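Local coordinates for protein mitochondrial enolase superfamily member 1 (Homo sapiens, PDB 4A35) that dehydrates L-fuconate to 2-keto-3-deoxy-L-fuconate in L-fucose breakdown, using a magnesium ion to stabilise the enediolate intermediate, at residues P189-L198 and A212-K223; D257-M265 and D284-L295. All coordinates share one frame; numbering follows the deposited sequence. Where two conformers were deposited one is given.

Contact 1. Residues P189-L198 and A212-K223; sequences PAYTTSCAWL and ALKDGWTRFKVK
The carbonyl oxygen of Thr192 is gripped by Lys221 N at 3.0 Å, by a CA-H contact from Phe220, and by a water that also bonds Cys195 N and Lys221 O, tying the turn after the strand to its neighbour. Thr192 N in turn donates to Arg219 O, 2.9 Å away, completing a parallel bridge. With OG1 anti to the backbone N (chi1 -174°), the Thr192 hydroxyl accepts from Ser194 N in an ST turn, while CB lies over the six-membered ring of Trp217, 3.9 Å from its centroid, a CH-pi contact. Cys195 SG meets the edge of the Phe220 ring, 4.0 Å from CE2. At the outer end the extended Arg219 chain brings NH1 to Ala190 O (3.0 Å), which lies in the guanidinium plane. Further along, Lys221, its chain bent at chi2 and chi3, slants across the Tyr191 ring, and NZ donates to Tyr191 OH (2.8 Å) at the ring edge, in its plane; Glu277 and Glu387 also hold this amine, and Lys221 probably also binds the substrate. At the far end the aliphatic part of Lys223, the probable proton donor/acceptor, packs beside Trp197, and its NZ bonds Asp251. Strand 188-192, helix 202-214 and strand 219-223 form a beta-alpha-beta crossover in the barrel, with helix 228-242 and strand 247-251 packed against Val222.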
loop_
_atom_site.group_PDB
_atom_site.type_symbol
_atom_site.label_atom_id
_atom_site.label_comp_id
_atom_site.label_asym_id
_atom_site.label_seq_id
_atom_site.Cartn_x
_atom_site.Cartn_y
_atom_site.Cartn_z
ATOM N N PRO A 189 -9.895 21.805 -20.293
ATOM C CA PRO A 189 -9.435 22.935 -19.466
ATOM C C PRO A 189 -8.390 22.490 -18.429
ATOM O O PRO A 189 -8.529 21.419 -17.827
ATOM C CB PRO A 189 -10.730 23.419 -18.802
ATOM C CG PRO A 189 -11.650 22.169 -18.776
ATOM C CD PRO A 189 -11.365 21.643 -20.185
ATOM N N ALA A 190 -7.315 23.296 -18.283
ATOM C CA ALA A 190 -6.234 22.989 -17.332
ATOM C C ALA A 190 -6.006 24.096 -16.300
ATOM O O ALA A 190 -6.498 25.213 -16.423
ATOM C CB ALA A 190 -4.919 22.753 -18.099
ATOM N N TYR A 191 -5.280 23.742 -15.237
ATOM C CA TYR A 191 -4.789 24.706 -14.258
ATOM C C TYR A 191 -3.302 24.510 -14.201
ATOM O O TYR A 191 -2.821 23.398 -14.533
ATOM C CB TYR A 191 -5.445 24.528 -12.875
ATOM C CG TYR A 191 -5.065 23.285 -12.090
ATOM C CD1 TYR A 191 -3.998 23.305 -11.190
ATOM C CD2 TYR A 191 -5.894 22.159 -12.082
ATOM C CE1 TYR A 191 -3.694 22.197 -10.400
ATOM C CE2 TYR A 191 -5.646 21.072 -11.226
ATOM C CZ TYR A 191 -4.539 21.097 -10.394
ATOM O OH TYR A 191 -4.252 20.036 -9.588
ATOM N N THR A 192 -2.571 25.553 -13.787
ATOM C CA THR A 192 -1.136 25.461 -13.665
ATOM C C THR A 192 -0.663 25.294 -12.171
ATOM O O THR A 192 -1.146 25.958 -11.264
ATOM C CB THR A 192 -0.413 26.644 -14.335
ATOM O OG1 THR A 192 0.978 26.364 -14.255
ATOM C CG2 THR A 192 -0.761 28.039 -13.687
ATOM N N THR A 193 0.349 24.446 -11.985
ATOM C CA THR A 193 0.996 24.226 -10.678
ATOM C C THR A 193 2.397 24.912 -10.730
ATOM O O THR A 193 3.175 24.809 -9.788
ATOM C CB THR A 193 0.982 22.726 -10.356
ATOM O OG1 THR A 193 -0.398 22.372 -10.265
ATOM C CG2 THR A 193 1.648 22.367 -8.961
ATOM N N SER A 194 2.698 25.625 -11.818
ATOM C CA SER A 194 4.026 26.221 -11.975
ATOM C C SER A 194 4.354 27.379 -10.974
ATOM O O SER A 194 5.530 27.704 -10.824
ATOM C CB SER A 194 4.245 26.662 -13.418
ATOM O OG SER A 194 4.239 25.507 -14.245
ATOM N N CYS A 195 3.370 27.962 -10.259
ATOM C CA CYS A 195 3.651 29.011 -9.239
ATOM C C CYS A 195 3.499 28.427 -7.817
ATOM O O CYS A 195 3.510 29.175 -6.819
ATOM C CB CYS A 195 2.710 30.205 -9.424
ATOM S SG CYS A 195 2.696 30.892 -11.106
ATOM N N ALA A 196 3.261 27.104 -7.723
ATOM C CA ALA A 196 2.884 26.476 -6.462
ATOM C C ALA A 196 4.000 26.207 -5.468
ATOM O O ALA A 196 3.704 26.084 -4.275
ATOM C CB ALA A 196 2.199 25.117 -6.751
ATOM N N TRP A 197 5.217 26.019 -5.945
ATOM C CA TRP A 197 6.293 25.382 -5.179
ATOM C C TRP A 197 6.838 26.202 -4.032
ATOM O O TRP A 197 6.750 27.440 -4.026
ATOM C CB TRP A 197 7.421 24.883 -6.117
ATOM C CG TRP A 197 6.885 24.150 -7.334
ATOM C CD1 TRP A 197 6.922 24.568 -8.636
ATOM C CD2 TRP A 197 6.200 22.877 -7.341
ATOM N NE1 TRP A 197 6.352 23.605 -9.462
ATOM C CE2 TRP A 197 5.881 22.575 -8.688
ATOM C CE3 TRP A 197 5.860 21.936 -6.333
ATOM C CZ2 TRP A 197 5.199 21.394 -9.054
ATOM C CZ3 TRP A 197 5.273 20.731 -6.711
ATOM C CH2 TRP A 197 4.915 20.487 -8.049
ATOM N N LEU A 198 7.318 25.471 -3.000
ATOM C CA LEU A 198 7.948 26.065 -1.824
ATOM C C LEU A 198 9.409 26.512 -2.144
ATOM O O LEU A 198 10.081 25.899 -2.978
ATOM C CB LEU A 198 7.945 25.072 -0.647
ATOM C CG LEU A 198 6.630 24.475 -0.087
ATOM C CD1 LEU A 198 6.745 24.201 1.437
ATOM C CD2 LEU A 198 5.456 25.280 -0.374
ATOM N N ALA A 212 2.743 33.384 -16.089
ATOM C CA ALA A 212 1.573 32.508 -16.258
ATOM C C ALA A 212 0.350 33.333 -16.708
ATOM O O ALA A 212 -0.319 32.961 -17.673
ATOM C CB ALA A 212 1.273 31.786 -14.944
ATOM N N LEU A 213 0.093 34.489 -16.040
ATOM C CA LEU A 213 -1.056 35.337 -16.420
ATOM C C LEU A 213 -0.934 35.815 -17.894
ATOM O O LEU A 213 -1.908 35.745 -18.662
ATOM C CB LEU A 213 -1.179 36.532 -15.474
ATOM C CG LEU A 213 -1.661 36.208 -14.057
ATOM C CD1 LEU A 213 -1.374 37.365 -13.115
ATOM C CD2 LEU A 213 -3.158 35.757 -14.035
ATOM N N LYS A 214 0.284 36.251 -18.281
ATOM C CA LYS A 214 0.607 36.701 -19.649
ATOM C C LYS A 214 0.357 35.546 -20.664
ATOM O O LYS A 214 -0.275 35.780 -21.708
ATOM C CB LYS A 214 2.069 37.193 -19.676
ATOM C CG LYS A 214 2.599 37.657 -21.020
ATOM C CD LYS A 214 4.117 37.874 -20.936
ATOM C CE LYS A 214 4.702 38.318 -22.265
ATOM N NZ LYS A 214 6.188 38.201 -22.292
ATOM N N ASP A 215 0.782 34.299 -20.316
ATOM C CA ASP A 215 0.625 33.097 -21.147
ATOM C C ASP A 215 -0.824 32.589 -21.250
ATOM O O ASP A 215 -1.056 31.609 -21.974
ATOM C CB ASP A 215 1.533 31.949 -20.644
ATOM C CG ASP A 215 3.040 32.207 -20.756
ATOM O OD1 ASP A 215 3.425 33.233 -21.338
ATOM O OD2 ASP A 215 3.821 31.416 -20.195
ATOM N N GLY A 216 -1.766 33.216 -20.524
ATOM C CA GLY A 216 -3.177 32.850 -20.556
ATOM C C GLY A 216 -3.701 31.978 -19.423
ATOM O O GLY A 216 -4.864 31.568 -19.468
ATOM N N TRP A 217 -2.873 31.654 -18.403
ATOM C CA TRP A 217 -3.386 30.830 -17.285
ATOM C C TRP A 217 -4.337 31.646 -16.398
ATOM O O TRP A 217 -4.072 32.807 -16.133
ATOM C CB TRP A 217 -2.239 30.227 -16.443
ATOM C CG TRP A 217 -1.409 29.274 -17.237
ATOM C CD1 TRP A 217 -0.269 29.555 -17.944
ATOM C CD2 TRP A 217 -1.761 27.917 -17.560
ATOM N NE1 TRP A 217 0.157 28.424 -18.618
ATOM C CE2 TRP A 217 -0.732 27.400 -18.383
ATOM C CE3 TRP A 217 -2.811 27.069 -17.168
ATOM C CZ2 TRP A 217 -0.736 26.069 -18.841
ATOM C CZ3 TRP A 217 -2.809 25.747 -17.602
ATOM C CH2 TRP A 217 -1.804 25.266 -18.450
ATOM N N THR A 218 -5.435 31.019 -15.926
ATOM C CA THR A 218 -6.427 31.690 -15.078
ATOM C C THR A 218 -6.784 30.831 -13.854
ATOM O O THR A 218 -7.597 31.253 -13.047
ATOM C CB THR A 218 -7.708 32.028 -15.894
ATOM O OG1 THR A 218 -8.325 30.806 -16.321
ATOM C CG2 THR A 218 -7.454 32.994 -17.069
ATOM N N ARG A 219 -6.193 29.592 -13.721
ATOM C CA ARG A 219 -6.439 28.648 -12.629
ATOM C C ARG A 219 -5.075 28.213 -12.066
ATOM O O ARG A 219 -4.192 27.818 -12.830
ATOM C CB ARG A 219 -7.247 27.454 -13.138
ATOM C CG ARG A 219 -8.492 27.867 -13.923
ATOM C CD ARG A 219 -9.189 26.641 -14.496
ATOM N NE ARG A 219 -10.216 27.100 -15.437
ATOM C CZ ARG A 219 -10.076 27.121 -16.758
ATOM N NH1 ARG A 219 -8.987 26.610 -17.328
ATOM N NH2 ARG A 219 -11.042 27.619 -17.526
ATOM N N PHE A 220 -4.879 28.396 -10.767
ATOM C CA PHE A 220 -3.592 28.255 -10.108
ATOM C C PHE A 220 -3.610 27.424 -8.846
ATOM O O PHE A 220 -4.456 27.615 -7.977
ATOM C CB PHE A 220 -3.089 29.690 -9.722
ATOM C CG PHE A 220 -2.724 30.567 -10.895
ATOM C CD1 PHE A 220 -3.708 31.265 -11.605
ATOM C CD2 PHE A 220 -1.395 30.748 -11.254
ATOM C CE1 PHE A 220 -3.366 32.088 -12.683
ATOM C CE2 PHE A 220 -1.058 31.543 -12.358
ATOM C CZ PHE A 220 -2.044 32.240 -13.040
ATOM N N LYS A 221 -2.597 26.536 -8.717
ATOM C CA LYS A 221 -2.449 25.777 -7.493
ATOM C C LYS A 221 -1.289 26.345 -6.712
ATOM O O LYS A 221 -0.337 26.883 -7.291
ATOM C CB LYS A 221 -2.266 24.255 -7.739
ATOM C CG LYS A 221 -2.419 23.443 -6.444
ATOM C CD LYS A 221 -3.062 22.066 -6.650
ATOM C CE LYS A 221 -1.963 21.130 -7.021
ATOM N NZ LYS A 221 -2.501 19.794 -7.399
ATOM N N VAL A 222 -1.363 26.216 -5.384
ATOM C CA VAL A 222 -0.290 26.632 -4.473
ATOM C C VAL A 222 -0.091 25.547 -3.408
ATOM O O VAL A 222 -1.060 25.041 -2.835
ATOM C CB VAL A 222 -0.587 28.040 -3.839
ATOM C CG1 VAL A 222 -1.912 28.028 -3.058
ATOM C CG2 VAL A 222 0.548 28.495 -2.928
ATOM N N LYS A 223 1.171 25.203 -3.134
ATOM C CA LYS A 223 1.503 24.254 -2.077
ATOM C C LYS A 223 1.496 24.964 -0.747
ATOM O O LYS A 223 2.036 26.081 -0.618
ATOM C CB LYS A 223 2.895 23.620 -2.300
ATOM C CG LYS A 223 3.051 22.843 -3.594
ATOM C CD LYS A 223 2.077 21.644 -3.657
ATOM C CE LYS A 223 2.011 21.165 -5.087
ATOM N NZ LYS A 223 1.652 19.725 -5.175
HETATM O O HOH W 1 -6.116 28.166 -16.640
HETATM O O HOH W 2 0.570 27.623 -9.809
#

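Contact 2. Residues D257-M265 and D284-L295; sequences DVPEAVEWM and DILGHATISKAL
Val258 lays its two methyls on helix 285-295: CG1 presses on Thr290 CG2 at 3.5 Å, crossing that side chain at about a right angle, while CG2 sits 3.6 Å from Gly287 CA. The two are split this way because CG1 is anti to the backbone N (chi1 166°) and CG2 lies beside it. Gly287 makes this close approach possible, since a beta carbon there would be crowded by Val258 CG2 and would collide with the Asp284 carboxylate. An alanine here in place of Val258, lacking both methyls, is likely to leave a gap between the helices beside Gly287 and Thr290. One turn on, Ile291 leans its CD1 onto Ala261 CB (3.7 Å), and Val262 sets CG2 against Ala294 CB, also 3.7 Å off. The row finishes where Leu295 CD1 meets Met265 CB at 3.6 Å, the two side chains crossing; strand 275-277 lies beneath both through Ile276. The helix axes approach to 9.4 Å and run in the same general direction, 29° apart, as expected for successive outer helices of a TIM-type barrel. Asp284 caps the start of its helix, OD1 taking Gly287 N at 2.8 Å from above the carboxylate plane, and its OD2 forms a salt bridge with Lys315 of the second subunit. Asp284 O accepts from both His288 N and His288 ND1, on opposite faces of its plane; the ND1 bond, lying in the ring plane, restrains the imidazole's rotation. No hydrogen bond crosses between the helices, so apolar packing alone joins the two segments, while Asp284 spends its carboxylate on the cap and on Lys315 of the second subunit.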
loop_
_atom_site.group_PDB
_atom_site.type_symbol
_atom_site.label_atom_id
_atom_site.label_comp_id
_atom_site.label_asym_id
_atom_site.label_seq_id
_atom_site.Cartn_x
_atom_site.Cartn_y
_atom_site.Cartn_z
ATOM N N ASP A 257 -2.727 16.281 10.597
ATOM C CA ASP A 257 -3.654 15.426 11.313
ATOM C C ASP A 257 -5.049 16.051 11.093
ATOM O O ASP A 257 -5.145 17.184 10.590
ATOM C CB ASP A 257 -3.278 15.269 12.808
ATOM C CG ASP A 257 -2.048 14.376 13.009
ATOM O OD1 ASP A 257 -1.454 13.920 11.991
ATOM O OD2 ASP A 257 -1.694 14.123 14.163
ATOM N N VAL A 258 -6.119 15.340 11.452
ATOM C CA VAL A 258 -7.465 15.786 11.098
ATOM C C VAL A 258 -7.826 17.151 11.772
ATOM O O VAL A 258 -8.162 18.091 11.045
ATOM C CB VAL A 258 -8.497 14.654 11.372
ATOM C CG1 VAL A 258 -9.944 15.168 11.345
ATOM C CG2 VAL A 258 -8.303 13.503 10.370
ATOM N N PRO A 259 -7.761 17.310 13.123
ATOM C CA PRO A 259 -8.112 18.618 13.709
ATOM C C PRO A 259 -7.176 19.727 13.206
ATOM O O PRO A 259 -7.644 20.832 12.907
ATOM C CB PRO A 259 -7.961 18.372 15.226
ATOM C CG PRO A 259 -8.147 16.886 15.369
ATOM C CD PRO A 259 -7.441 16.330 14.185
ATOM N N GLU A 260 -5.873 19.416 13.070
ATOM C CA GLU A 260 -4.872 20.365 12.564
ATOM C C GLU A 260 -5.232 20.879 11.161
ATOM O O GLU A 260 -5.091 22.082 10.919
ATOM C CB GLU A 260 -3.496 19.695 12.536
ATOM C CG GLU A 260 -2.391 20.534 11.928
ATOM C CD GLU A 260 -1.083 19.787 11.787
ATOM O OE1 GLU A 260 -1.097 18.527 11.735
ATOM O OE2 GLU A 260 -0.034 20.473 11.745
ATOM N N ALA A 261 -5.708 19.992 10.263
ATOM C CA ALA A 261 -6.092 20.406 8.897
ATOM C C ALA A 261 -7.227 21.439 8.951
ATOM O O ALA A 261 -7.205 22.431 8.225
ATOM C CB ALA A 261 -6.543 19.217 8.082
ATOM N N VAL A 262 -8.213 21.221 9.842
ATOM C CA VAL A 262 -9.326 22.157 9.955
ATOM C C VAL A 262 -8.844 23.493 10.472
ATOM O O VAL A 262 -9.236 24.536 9.950
ATOM C CB VAL A 262 -10.474 21.578 10.837
ATOM C CG1 VAL A 262 -11.582 22.619 11.085
ATOM C CG2 VAL A 262 -11.040 20.310 10.191
ATOM N N GLU A 263 -7.965 23.477 11.476
ATOM C CA GLU A 263 -7.482 24.731 12.057
ATOM C C GLU A 263 -6.640 25.574 11.053
ATOM O O GLU A 263 -6.831 26.796 10.914
ATOM C CB GLU A 263 -6.666 24.416 13.330
ATOM C CG GLU A 263 -6.083 25.650 14.025
ATOM C CD GLU A 263 -7.042 26.759 14.433
ATOM O OE1 GLU A 263 -8.253 26.484 14.608
ATOM O OE2 GLU A 263 -6.569 27.905 14.605
ATOM N N TRP A 264 -5.708 24.923 10.401
ATOM C CA TRP A 264 -4.830 25.552 9.413
ATOM C C TRP A 264 -5.663 26.158 8.258
ATOM O O TRP A 264 -5.479 27.327 7.887
ATOM C CB TRP A 264 -3.839 24.499 8.905
ATOM C CG TRP A 264 -2.611 25.070 8.280
ATOM C CD1 TRP A 264 -2.540 25.782 7.107
ATOM C CD2 TRP A 264 -1.260 24.743 8.632
ATOM N NE1 TRP A 264 -1.232 25.962 6.745
ATOM C CE2 TRP A 264 -0.420 25.344 7.665
ATOM C CE3 TRP A 264 -0.670 24.054 9.713
ATOM C CZ2 TRP A 264 0.982 25.237 7.716
ATOM C CZ3 TRP A 264 0.726 23.994 9.785
ATOM C CH2 TRP A 264 1.528 24.562 8.780
ATOM N N MET A 265 -6.651 25.396 7.773
ATOM C CA MET A 265 -7.512 25.842 6.665
ATOM C C MET A 265 -8.434 26.987 7.073
ATOM O O MET A 265 -8.768 27.827 6.218
ATOM C CB MET A 265 -8.297 24.683 6.050
ATOM C CG MET A 265 -7.415 23.769 5.186
ATOM S SD MET A 265 -6.435 24.677 3.935
ATOM C CE MET A 265 -7.803 25.556 3.050
ATOM N N ASP A 284 -6.626 7.952 4.772
ATOM C CA ASP A 284 -7.633 8.247 5.789
ATOM C C ASP A 284 -8.922 8.731 5.140
ATOM O O ASP A 284 -9.148 9.922 4.995
ATOM C CB ASP A 284 -7.082 9.274 6.771
ATOM C CG ASP A 284 -7.806 9.269 8.114
ATOM O OD1 ASP A 284 -8.913 8.600 8.223
ATOM O OD2 ASP A 284 -7.294 9.904 9.039
ATOM N N ILE A 285 -9.778 7.784 4.800
ATOM C CA ILE A 285 -11.096 8.039 4.202
ATOM C C ILE A 285 -11.943 8.812 5.205
ATOM O O ILE A 285 -12.514 9.852 4.854
ATOM C CB ILE A 285 -11.788 6.704 3.802
ATOM C CG1 ILE A 285 -10.984 5.978 2.686
ATOM C CG2 ILE A 285 -13.260 6.898 3.412
ATOM C CD1 ILE A 285 -10.794 4.447 3.015
ATOM N N LEU A 286 -12.055 8.271 6.456
ATOM C CA LEU A 286 -12.886 8.899 7.483
ATOM C C LEU A 286 -12.353 10.296 7.819
ATOM O O LEU A 286 -13.171 11.215 8.065
ATOM C CB LEU A 286 -12.986 8.037 8.750
ATOM C CG LEU A 286 -13.510 6.556 8.547
ATOM C CD1 LEU A 286 -13.650 5.843 9.919
ATOM C CD2 LEU A 286 -14.836 6.528 7.810
ATOM N N GLY A 287 -11.033 10.436 7.787
ATOM C CA GLY A 287 -10.382 11.722 8.033
ATOM C C GLY A 287 -10.732 12.786 7.010
ATOM O O GLY A 287 -11.045 13.939 7.365
ATOM N N HIS A 288 -10.700 12.405 5.721
ATOM C CA HIS A 288 -11.068 13.318 4.640
ATOM C C HIS A 288 -12.530 13.740 4.782
ATOM O O HIS A 288 -12.826 14.951 4.665
ATOM C CB HIS A 288 -10.777 12.714 3.256
ATOM C CG HIS A 288 -9.353 12.919 2.832
ATOM N ND1 HIS A 288 -8.341 12.085 3.273
ATOM C CD2 HIS A 288 -8.812 13.879 2.037
ATOM C CE1 HIS A 288 -7.219 12.547 2.716
ATOM N NE2 HIS A 288 -7.451 13.613 1.967
ATOM N N ALA A 289 -13.435 12.780 5.136
ATOM C CA ALA A 289 -14.841 13.110 5.375
ATOM C C ALA A 289 -14.992 14.061 6.567
ATOM O O ALA A 289 -15.773 14.999 6.499
ATOM C CB ALA A 289 -15.666 11.833 5.593
ATOM N N THR A 290 -14.238 13.847 7.675
ATOM C CA THR A 290 -14.316 14.765 8.829
ATOM C C THR A 290 -13.912 16.216 8.412
ATOM O O THR A 290 -14.597 17.183 8.789
ATOM C CB THR A 290 -13.462 14.229 10.010
ATOM O OG1 THR A 290 -13.996 12.981 10.401
ATOM C CG2 THR A 290 -13.456 15.188 11.221
ATOM N N ILE A 291 -12.833 16.350 7.631
ATOM C CA ILE A 291 -12.319 17.655 7.190
ATOM C C ILE A 291 -13.326 18.263 6.211
ATOM O O ILE A 291 -13.650 19.436 6.332
ATOM C CB ILE A 291 -10.917 17.499 6.582
ATOM C CG1 ILE A 291 -9.916 16.990 7.665
ATOM C CG2 ILE A 291 -10.425 18.832 5.920
ATOM C CD1 ILE A 291 -8.557 16.297 7.100
ATOM N N SER A 292 -13.846 17.455 5.282
ATOM C CA SER A 292 -14.848 17.936 4.328
ATOM C C SER A 292 -16.073 18.528 5.071
ATOM O O SER A 292 -16.487 19.661 4.755
ATOM C CB SER A 292 -15.279 16.815 3.381
ATOM O OG SER A 292 -16.158 17.322 2.376
ATOM N N LYS A 293 -16.635 17.800 6.080
ATOM C CA LYS A 293 -17.816 18.323 6.777
ATOM C C LYS A 293 -17.506 19.652 7.471
ATOM O O LYS A 293 -18.345 20.551 7.480
ATOM C CB LYS A 293 -18.366 17.298 7.783
ATOM C CG LYS A 293 -19.029 16.120 7.063
ATOM C CD LYS A 293 -19.661 15.135 8.067
ATOM C CE LYS A 293 -20.172 13.858 7.423
ATOM N NZ LYS A 293 -19.064 13.095 6.788
ATOM N N ALA A 294 -16.298 19.795 8.013
ATOM C CA ALA A 294 -15.907 21.025 8.711
ATOM C C ALA A 294 -15.654 22.213 7.777
ATOM O O ALA A 294 -15.901 23.345 8.200
ATOM C CB ALA A 294 -14.656 20.775 9.547
ATOM N N LEU A 295 -15.133 21.975 6.538
ATOM C CA LEU A 295 -14.717 23.033 5.633
ATOM C C LEU A 295 -15.739 23.435 4.537
ATOM O O LEU A 295 -15.761 24.598 4.164
ATOM C CB LEU A 295 -13.391 22.707 4.975
ATOM C CG LEU A 295 -12.167 22.564 5.894
ATOM C CD1 LEU A 295 -10.938 22.393 5.066
ATOM C CD2 LEU A 295 -11.985 23.797 6.801
#

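Overall arrangement
Contact 1 closes before contact 2 opens along the chain, and the two do not touch: their centres lie 25 Å apart and their nearest atoms about 8 Å. Both belong to the barrel domain of this mandelate racemase/muconate lactonizing enzyme relative. Contact 1 joins strand 219-223 of the parallel barrel strands to strand 188-192; contact 2 pairs helices 258-268 and 285-295, which flank strand 275-277 in sequence. Between the contacts comes strand 247-251, bearing the magnesium ligand Asp251. Contact 1 contributes to the active site, with Lys223 bonded to Asp251 and the Lys221 side chain about 4 Å from the magnesium ion, whereas contact 2 lies in the outer helical layer and borders the second subunit.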